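Local coordinates for pectate lyase (Bacillus, PDB 3VMW), which probably cleaves pectate by a lyase reaction and is a secreted member of the polysaccharide lyase 1 family, at residues A[122-127]-A[155-160]; A[211-216]-A[233-238]. All blocks are in the same frame, centred on the assembly; numbering follows the deposited sequence.

Contact 1 (A[122-127]-A[155-160]). With SO4 (sulfate ion), chain E.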
ATOM      1  N   ALA A 122       4.694   0.345   7.834  1.00 17.61           N
ATOM      2  CA  ALA A 122       4.720  -1.110   7.639  1.00 19.61           C
ATOM      3  C   ALA A 122       5.430  -1.482   6.340  1.00 21.35           C
ATOM      4  O   ALA A 122       6.286  -2.344   6.343  1.00 20.96           O
ATOM      5  CB  ALA A 122       3.296  -1.722   7.686  1.00 20.42           C
ATOM      6  N   ILE A 123       5.072  -0.835   5.234  1.00 16.24           N
ATOM      7  CA  ILE A 123       5.838  -1.001   3.998  1.00 18.73           C
ATOM      8  C   ILE A 123       6.035   0.339   3.312  1.00 18.89           C
ATOM      9  O   ILE A 123       5.073   1.039   2.992  1.00 19.17           O
ATOM     10  CB  ILE A 123       5.157  -1.940   2.974  1.00 20.08           C
ATOM     11  CG1 ILE A 123       4.916  -3.360   3.566  1.00 17.23           C
ATOM     12  CG2 ILE A 123       6.024  -2.033   1.692  1.00 17.66           C
ATOM     13  CD1 ILE A 123       4.121  -4.256   2.555  1.00 18.55           C
ATOM     14  N   GLU A 124       7.291   0.709   3.113  1.00 15.95           N
ATOM     15  CA  GLU A 124       7.648   1.998   2.484  1.00 16.60           C
ATOM     16  C   GLU A 124       8.214   1.639   1.132  1.00 20.64           C
ATOM     17  O   GLU A 124       9.179   0.864   1.058  1.00 18.33           O
ATOM     18  CB  GLU A 124       8.774   2.668   3.305  1.00 20.60           C
ATOM     19  CG  GLU A 124       9.214   4.029   2.780  1.00 27.91           C
ATOM     20  CD  GLU A 124       8.220   5.126   3.179  1.00 37.35           C
ATOM     21  OE1 GLU A 124       7.772   5.151   4.345  1.00 43.26           O
ATOM     22  OE2 GLU A 124       7.863   5.939   2.320  1.00 44.22           O
ATOM     23  N   VAL A 125       7.664   2.217   0.062  1.00 17.51           N
ATOM     24  CA  VAL A 125       8.115   1.889  -1.300  1.00 17.40           C
ATOM     25  C   VAL A 125       8.708   3.176  -1.884  1.00 20.24           C
ATOM     26  O   VAL A 125       7.983   4.129  -2.125  1.00 18.21           O
ATOM     27  CB  VAL A 125       6.940   1.432  -2.180  1.00 18.45           C
ATOM     28  CG1 VAL A 125       7.466   0.961  -3.530  1.00 19.88           C
ATOM     29  CG2 VAL A 125       6.135   0.244  -1.499  1.00 16.56           C
ATOM     30  N   THR A 126      10.028   3.221  -2.073  1.00 16.95           N
ATOM     31  CA  THR A 126      10.694   4.503  -2.309  1.00 19.47           C
ATOM     32  C   THR A 126      11.900   4.382  -3.271  1.00 18.89           C
ATOM     33  O   THR A 126      12.162   3.303  -3.811  1.00 18.39           O
ATOM     34  CB  THR A 126      11.076   5.223  -0.964  1.00 18.57           C
ATOM     35  OG1 THR A 126      11.492   6.560  -1.248  1.00 21.72           O
ATOM     36  CG2 THR A 126      12.231   4.493  -0.192  1.00 20.67           C
ATOM     37  N   ASP A 127      12.572   5.505  -3.517  1.00 20.68           N
ATOM     38  CA  ASP A 127      13.762   5.555  -4.355  1.00 24.87           C
ATOM     39  C   ASP A 127      13.604   4.834  -5.696  1.00 22.25           C
ATOM     40  O   ASP A 127      14.461   4.040  -6.076  1.00 19.43           O
ATOM     41  CB  ASP A 127      14.977   4.995  -3.576  1.00 22.16           C
ATOM     42  CG  ASP A 127      15.247   5.772  -2.287  1.00 27.33           C
ATOM     43  OD1 ASP A 127      15.022   7.007  -2.284  1.00 24.38           O
ATOM     44  OD2 ASP A 127      15.659   5.153  -1.287  1.00 26.31           O
ATOM     45  N   LEU A 155       0.950   2.910   6.950  1.00 17.47           N
ATOM     46  CA  LEU A 155       0.895   1.455   6.753  1.00 15.10           C
ATOM     47  C   LEU A 155       1.585   1.147   5.424  1.00 15.86           C
ATOM     48  O   LEU A 155       2.601   0.487   5.420  1.00 20.63           O
ATOM     49  CB  LEU A 155      -0.532   0.902   6.837  1.00 14.05           C
ATOM     50  CG  LEU A 155      -1.129   0.994   8.268  1.00 17.65           C
ATOM     51  CD1 LEU A 155      -2.596   0.506   8.346  1.00 15.68           C
ATOM     52  CD2 LEU A 155      -0.264   0.217   9.287  1.00 20.78           C
ATOM     53  N   VAL A 156       1.070   1.653   4.299  1.00 13.52           N
ATOM     54  CA  VAL A 156       1.788   1.470   3.033  1.00 17.12           C
ATOM     55  C   VAL A 156       1.989   2.843   2.384  1.00 16.51           C
ATOM     56  O   VAL A 156       1.013   3.484   1.994  1.00 19.09           O
ATOM     57  CB  VAL A 156       1.074   0.493   2.051  1.00 21.49           C
ATOM     58  CG1 VAL A 156       1.776   0.484   0.660  1.00 18.77           C
ATOM     59  CG2 VAL A 156       0.999  -0.956   2.628  1.00 15.82           C
ATOM     60  N   ASP A 157       3.239   3.295   2.301  1.00 17.02           N
ATOM     61  CA  ASP A 157       3.521   4.634   1.734  1.00 20.49           C
ATOM     62  C   ASP A 157       4.390   4.486   0.509  1.00 22.88           C
ATOM     63  O   ASP A 157       5.268   3.644   0.486  1.00 21.13           O
ATOM     64  CB  ASP A 157       4.273   5.529   2.718  1.00 16.87           C
ATOM     65  CG  ASP A 157       3.424   5.950   3.934  1.00 23.95           C
ATOM     66  OD1 ASP A 157       2.176   5.864   3.892  1.00 23.62           O
ATOM     67  OD2 ASP A 157       4.026   6.414   4.939  1.00 27.82           O
ATOM     68  N   MET A 158       4.157   5.324  -0.496  1.00 18.66           N
ATOM     69  CA  MET A 158       4.939   5.285  -1.705  1.00 16.61           C
ATOM     70  C   MET A 158       5.483   6.668  -1.946  1.00 17.53           C
ATOM     71  O   MET A 158       4.780   7.666  -1.785  1.00 18.87           O
ATOM     72  CB  MET A 158       4.081   4.785  -2.862  1.00 19.00           C
ATOM     73  CG  MET A 158       3.594   3.292  -2.598  1.00 28.01           C
ATOM     74  SD  MET A 158       2.327   2.983  -3.764  1.00 33.58           S
ATOM     75  CE  MET A 158       1.350   1.682  -2.916  1.00 17.63           C
ATOM     76  N   LYS A 159       6.759   6.740  -2.290  1.00 16.71           N
ATOM     77  CA  LYS A 159       7.422   8.039  -2.461  1.00 18.89           C
ATOM     78  C   LYS A 159       8.442   7.996  -3.584  1.00 21.17           C
ATOM     79  O   LYS A 159       8.808   6.918  -4.076  1.00 17.94           O
ATOM     80  CB  LYS A 159       8.240   8.366  -1.190  1.00 25.21           C
ATOM     81  CG  LYS A 159       7.489   8.415   0.112  1.00 31.33           C
ATOM     82  CD  LYS A 159       8.487   8.681   1.302  1.00 27.15           C
ATOM     83  CE  LYS A 159       7.681   8.769   2.631  1.00 41.48           C
ATOM     84  NZ  LYS A 159       8.547   8.981   3.850  1.00 39.45           N
ATOM     85  N   ARG A 160       8.957   9.176  -3.937  1.00 16.70           N
ATOM     86  CA  ARG A 160      10.168   9.245  -4.738  1.00 20.10           C
ATOM     87  C   ARG A 160      10.106   8.355  -5.967  1.00 20.37           C
ATOM     88  O   ARG A 160      10.967   7.503  -6.137  1.00 20.14           O
ATOM     89  CB  ARG A 160      11.410   8.902  -3.866  1.00 17.68           C
ATOM     90  CG  ARG A 160      11.672  10.028  -2.848  1.00 18.08           C
ATOM     91  CD  ARG A 160      12.942   9.829  -2.000  1.00 22.33           C
ATOM     92  NE  ARG A 160      13.125  11.017  -1.182  1.00 32.90           N
ATOM     93  CZ  ARG A 160      13.825  12.092  -1.560  1.00 35.85           C
ATOM     94  NH1 ARG A 160      14.447  12.129  -2.727  1.00 35.68           N
ATOM     95  NH2 ARG A 160      13.916  13.126  -0.755  1.00 36.71           N
TER
HETATM   96  S   SO4 E 907      11.328  12.322   1.812  1.00 61.63           S
HETATM   97  O1  SO4 E 907      11.142  13.214   2.951  1.00 66.71           O
HETATM   98  O2  SO4 E 907      10.267  12.568   0.828  1.00 68.33           O
HETATM   99  O3  SO4 E 907      12.609  12.613   1.184  1.00 63.70           O
HETATM  100  O4  SO4 E 907      11.307  10.935   2.281  1.00 42.90           O
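In the right-handed parallel beta-helix of the polysaccharide lyase 1 family, strands 123-126 and 156-158 are neighbours in one wall. I123 stands beside V156, E124 beside D157 and V125 beside M158. The strand axes are 4.8 Å apart and diverge by 10°. Four backbone hydrogen bonds join them, and I123 and V125 carry the first strand's share. I123 N binds L155 O and I123 O accepts from D157 N. V125 N binds D157 O at 2.8 Å, and V125 O takes K159 N.

I123, V125, V156 and M158 face the interior of the helix. V125 and M158 run side by side in the same direction, V125 CB lying 3.9 Å from M158 CG. I165 touches both, and F139 touches I123 and V156.

E124 and D157 project from the other face. E124 CG is anti to the backbone N, and a bend at chi2 (78°) then brings the carboxylate over the second strand. There E124 OE1 comes within 4.0 Å of D157 OD2, the two carboxylate planes being steeply inclined to each other. K159, extended beyond CG, crosses E124 at a slant. A salt bridge of 3.5 Å joins K159 NZ to E124 OE2, but the place of that oxygen is doubtful. D157 OD1 also accepts a weak bond from L180 N.

R160 lies alongside T126 and D127. T126 OG1 is 3.5 Å from R160 CB. D127 OD1 approaches R160 CD at 3.5 Å but sits well out of the guanidinium plane. R160 turns its guanidinium edge to a sulfate ion instead, with a weak hydrogen bond of 2.9 Å from R160 NE to sulfate O3.

Contact 2 (A[211-216]-A[233-238]). With ADA (alpha-D-galactopyranuronic acid), chain B; SO4 (sulfate ion), chain D.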
ATOM      1  N   ILE A 211      -3.198  11.009  -2.122  1.00 17.29           N
ATOM      2  CA  ILE A 211      -2.543  10.891  -3.416  1.00 16.20           C
ATOM      3  C   ILE A 211      -2.101  12.267  -3.926  1.00 18.34           C
ATOM      4  O   ILE A 211      -2.933  13.140  -4.116  1.00 18.57           O
ATOM      5  CB  ILE A 211      -3.472  10.282  -4.516  1.00 16.36           C
ATOM      6  CG1 ILE A 211      -4.180   9.006  -4.038  1.00 18.47           C
ATOM      7  CG2 ILE A 211      -2.665   9.992  -5.793  1.00 16.10           C
ATOM      8  CD1 ILE A 211      -5.380   8.676  -4.969  1.00 18.99           C
ATOM      9  N   ARG A 212      -0.800  12.438  -4.165  1.00 18.19           N
ATOM     10  CA  ARG A 212      -0.285  13.620  -4.872  1.00 16.34           C
ATOM     11  C   ARG A 212       0.208  13.191  -6.257  1.00 21.60           C
ATOM     12  O   ARG A 212       0.909  12.178  -6.372  1.00 21.48           O
ATOM     13  CB  ARG A 212       0.904  14.218  -4.111  1.00 15.74           C
ATOM     14  CG  ARG A 212       0.610  14.739  -2.690  1.00 21.82           C
ATOM     15  CD  ARG A 212       1.934  15.292  -2.122  1.00 23.83           C
ATOM     16  NE  ARG A 212       1.791  16.143  -0.941  1.00 20.83           N
ATOM     17  CZ  ARG A 212       1.781  15.722   0.313  1.00 20.82           C
ATOM     18  NH1 ARG A 212       1.886  14.425   0.594  1.00 20.04           N
ATOM     19  NH2 ARG A 212       1.685  16.619   1.298  1.00 24.61           N
ATOM     20  N   TYR A 213      -0.159  13.963  -7.281  1.00 19.39           N
ATOM     21  CA  TYR A 213       0.330  13.829  -8.669  1.00 21.27           C
ATOM     22  C   TYR A 213      -0.107  12.581  -9.431  1.00 19.49           C
ATOM     23  O   TYR A 213      -0.407  12.663 -10.646  1.00 19.62           O
ATOM     24  CB  TYR A 213       1.866  13.961  -8.750  1.00 20.75           C
ATOM     25  CG  TYR A 213       2.340  15.238  -8.107  1.00 22.57           C
ATOM     26  CD1 TYR A 213       2.192  16.439  -8.762  1.00 23.92           C
ATOM     27  CD2 TYR A 213       2.912  15.237  -6.829  1.00 20.12           C
ATOM     28  CE1 TYR A 213       2.588  17.648  -8.175  1.00 29.20           C
ATOM     29  CE2 TYR A 213       3.318  16.459  -6.233  1.00 22.60           C
ATOM     30  CZ  TYR A 213       3.143  17.635  -6.920  1.00 26.49           C
ATOM     31  OH  TYR A 213       3.504  18.813  -6.348  1.00 24.57           O
ATOM     32  N   ALA A 214      -0.118  11.449  -8.732  1.00 19.32           N
ATOM     33  CA  ALA A 214      -0.171  10.129  -9.385  1.00 17.27           C
ATOM     34  C   ALA A 214      -1.500   9.781 -10.078  1.00 19.21           C
ATOM     35  O   ALA A 214      -2.567  10.273  -9.685  1.00 20.23           O
ATOM     36  CB  ALA A 214       0.162   9.047  -8.386  1.00 20.80           C
ATOM     37  N   ASP A 215      -1.400   8.950 -11.123  1.00 18.98           N
ATOM     38  CA  ASP A 215      -2.534   8.255 -11.702  1.00 20.07           C
ATOM     39  C   ASP A 215      -2.734   7.007 -10.887  1.00 18.11           C
ATOM     40  O   ASP A 215      -1.789   6.220 -10.705  1.00 18.14           O
ATOM     41  CB  ASP A 215      -2.263   7.863 -13.159  1.00 24.81           C
ATOM     42  CG  ASP A 215      -2.301   9.057 -14.106  1.00 27.38           C
ATOM     43  OD1 ASP A 215      -2.764  10.141 -13.681  1.00 22.78           O
ATOM     44  OD2 ASP A 215      -1.877   8.897 -15.271  1.00 34.00           O
ATOM     45  N   VAL A 216      -3.953   6.828 -10.383  1.00 14.97           N
ATOM     46  CA  VAL A 216      -4.252   5.706  -9.470  1.00 16.29           C
ATOM     47  C   VAL A 216      -5.603   5.106  -9.848  1.00 20.97           C
ATOM     48  O   VAL A 216      -6.539   5.853 -10.201  1.00 18.64           O
ATOM     49  CB  VAL A 216      -4.344   6.223  -8.031  1.00 15.48           C
ATOM     50  CG1 VAL A 216      -4.840   5.115  -7.104  1.00 15.22           C
ATOM     51  CG2 VAL A 216      -2.953   6.771  -7.583  1.00 18.22           C
ATOM     52  N   SER A 233      -7.302  13.498  -3.224  1.00 18.51           N
ATOM     53  CA  SER A 233      -6.641  13.598  -4.516  1.00 17.81           C
ATOM     54  C   SER A 233      -6.122  15.019  -4.673  1.00 18.74           C
ATOM     55  O   SER A 233      -6.889  15.953  -4.682  1.00 19.59           O
ATOM     56  CB  SER A 233      -7.611  13.242  -5.651  1.00 20.07           C
ATOM     57  OG  SER A 233      -6.997  13.348  -6.927  1.00 19.58           O
ATOM     58  N   ARG A 234      -4.804  15.155  -4.769  1.00 17.52           N
ATOM     59  CA  ARG A 234      -4.146  16.465  -4.670  1.00 20.77           C
ATOM     60  C   ARG A 234      -3.209  16.733  -5.839  1.00 22.29           C
ATOM     61  O   ARG A 234      -2.706  15.797  -6.480  1.00 19.02           O
ATOM     62  CB  ARG A 234      -3.332  16.511  -3.372  1.00 20.72           C
ATOM     63  CG  ARG A 234      -4.210  16.568  -2.127  1.00 26.71           C
ATOM     64  CD  ARG A 234      -3.515  15.939  -0.924  1.00 28.62           C
ATOM     65  NE  ARG A 234      -2.558  16.865  -0.292  1.00 25.26           N
ATOM     66  CZ  ARG A 234      -2.310  16.895   1.019  1.00 24.71           C
ATOM     67  NH1 ARG A 234      -1.453  17.780   1.522  1.00 23.31           N
ATOM     68  NH2 ARG A 234      -2.920  16.025   1.831  1.00 21.29           N
ATOM     69  N   VAL A 235      -2.969  18.016  -6.101  1.00 19.02           N
ATOM     70  CA  VAL A 235      -1.999  18.428  -7.108  1.00 25.54           C
ATOM     71  C   VAL A 235      -1.965  17.590  -8.389  1.00 21.35           C
ATOM     72  O   VAL A 235      -0.904  17.093  -8.789  1.00 22.74           O
ATOM     73  CB  VAL A 235      -0.556  18.643  -6.515  1.00 25.66           C
ATOM     74  CG1 VAL A 235      -0.490  19.988  -5.794  1.00 25.34           C
ATOM     75  CG2 VAL A 235      -0.120  17.510  -5.581  1.00 21.17           C
ATOM     76  N   GLY A 236      -3.123  17.486  -9.049  1.00 19.88           N
ATOM     77  CA  GLY A 236      -3.183  16.950 -10.394  1.00 25.61           C
ATOM     78  C   GLY A 236      -3.222  15.427 -10.438  1.00 22.95           C
ATOM     79  O   GLY A 236      -3.257  14.831 -11.517  1.00 24.19           O
ATOM     80  N   ALA A 237      -3.198  14.787  -9.279  1.00 20.53           N
ATOM     81  CA  ALA A 237      -3.541  13.368  -9.235  1.00 17.82           C
ATOM     82  C   ALA A 237      -4.818  13.060 -10.014  1.00 23.73           C
ATOM     83  O   ALA A 237      -5.735  13.914 -10.112  1.00 22.57           O
ATOM     84  CB  ALA A 237      -3.701  12.883  -7.765  1.00 17.29           C
ATOM     85  N   ARG A 238      -4.901  11.834 -10.551  1.00 19.59           N
ATOM     86  CA  ARG A 238      -6.112  11.368 -11.218  1.00 18.33           C
ATOM     87  C   ARG A 238      -6.442  10.010 -10.659  1.00 20.94           C
ATOM     88  O   ARG A 238      -5.666   9.059 -10.819  1.00 22.99           O
ATOM     89  CB  ARG A 238      -5.933  11.239 -12.726  1.00 17.62           C
ATOM     90  CG  ARG A 238      -5.567  12.573 -13.428  1.00 22.40           C
ATOM     91  CD  ARG A 238      -5.576  12.447 -14.944  1.00 26.15           C
ATOM     92  NE  ARG A 238      -4.557  11.517 -15.441  1.00 25.85           N
ATOM     93  CZ  ARG A 238      -4.441  11.159 -16.722  1.00 34.23           C
ATOM     94  NH1 ARG A 238      -3.480  10.323 -17.105  1.00 31.17           N
ATOM     95  NH2 ARG A 238      -5.303  11.629 -17.632  1.00 39.24           N
TER
HETATM   96  C1  ADA B   3      -1.795  15.179   8.331  1.00 26.30           C
HETATM   97  C2  ADA B   3      -0.375  15.429   8.822  1.00 28.10           C
HETATM   98  C3  ADA B   3       0.151  16.732   8.324  1.00 34.37           C
HETATM   99  C4  ADA B   3       0.057  16.902   6.895  1.00 30.86           C
HETATM  100  C5  ADA B   3      -1.358  16.617   6.401  1.00 29.39           C
HETATM  101  C6  ADA B   3      -1.540  16.625   4.956  1.00 32.00           C
HETATM  102  O2  ADA B   3      -0.459  15.438  10.214  1.00 30.16           O
HETATM  103  O3  ADA B   3       1.547  16.825   8.722  1.00 29.78           O
HETATM  104  O4  ADA B   3       0.945  15.962   6.285  1.00 29.40           O
HETATM  105  O5  ADA B   3      -1.890  15.333   6.933  1.00 28.13           O
HETATM  106  O6B ADA B   3      -1.082  17.572   4.265  1.00 28.24           O
HETATM  107  O6A ADA B   3      -2.236  15.717   4.388  1.00 22.70           O
HETATM  108  S   SO4 D 905      -3.709   9.632 -20.769  1.00 84.40           S
HETATM  109  O1  SO4 D 905      -2.413   9.360 -20.145  1.00 80.92           O
HETATM  110  O2  SO4 D 905      -4.721   8.728 -20.211  1.00 84.75           O
HETATM  111  O3  SO4 D 905      -4.076  11.020 -20.505  1.00 84.16           O
HETATM  112  O4  SO4 D 905      -3.622   9.439 -22.212  1.00 85.10           O
HETATM  113  O   HOH W   1       1.132  19.419   1.060  1.00 26.77           O
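R212 and R234 run side by side, and both ends reach toward a galacturonate carboxylate. R234 CZ sits over one face of the R212 guanidinium, toward its rim, with the two planes 46° apart. A bend at chi3 turns the edge of R234 to the sugar acid. R234 NH1 donates to ADA O6B at 2.8 Å and R234 NH2 to ADA O6A at 2.7 Å. R207 binds the same sugar. R212 NE forms a salt bridge with D185, and R212 NH1 binds the G182 carbonyl. A water accepts from R212 NH2 and, weakly, from R234 NH1.

Here the parallel beta-helix turns a corner. R212 pairs with R234 and D215 with R238, but the second segment has one more residue between them, taken up in a type I' turn at 234-237. R234 O accepts Y213 N and A237 N from opposite faces of its plane. V235 CG2 lies over the Y213 ring as a CH-pi contact, 3.6 Å from the centroid and 15° off the normal.

Beyond the corner, R238 grips D215 side-on. R238 NE meets D215 OD1 at 2.9 Å from above the carboxylate plane, and R238 NH1 meets D215 OD2 at 2.8 Å on the syn side but 35° out of that plane. A leucine here would probably leave the D215 carboxylate without its charged mate and freer to turn. R238 NH2 also donates to a sulfate oxygen.

In the fold
Contact 1 comes first along the chain and closes before contact 2 opens. Their centres are about 16 Å apart and their nearest atoms about 8 Å, so they do not touch. Both belong to the same parallel beta-helix. Strand 156-158 of contact 1 pairs with 177-181, which pairs with 210-212 of contact 2, and that strand pairs in turn with 231-234. The two contacts therefore sit at different levels of one wall, which probably presents a continuous surface to the substrate. Contact 2 also continues round the corner into the next wall, through strands 215-219 and 238-242. A galacturonate is held at contact 2; the D157 side chain of contact 1 is about 10 Å from a bound galacturonate.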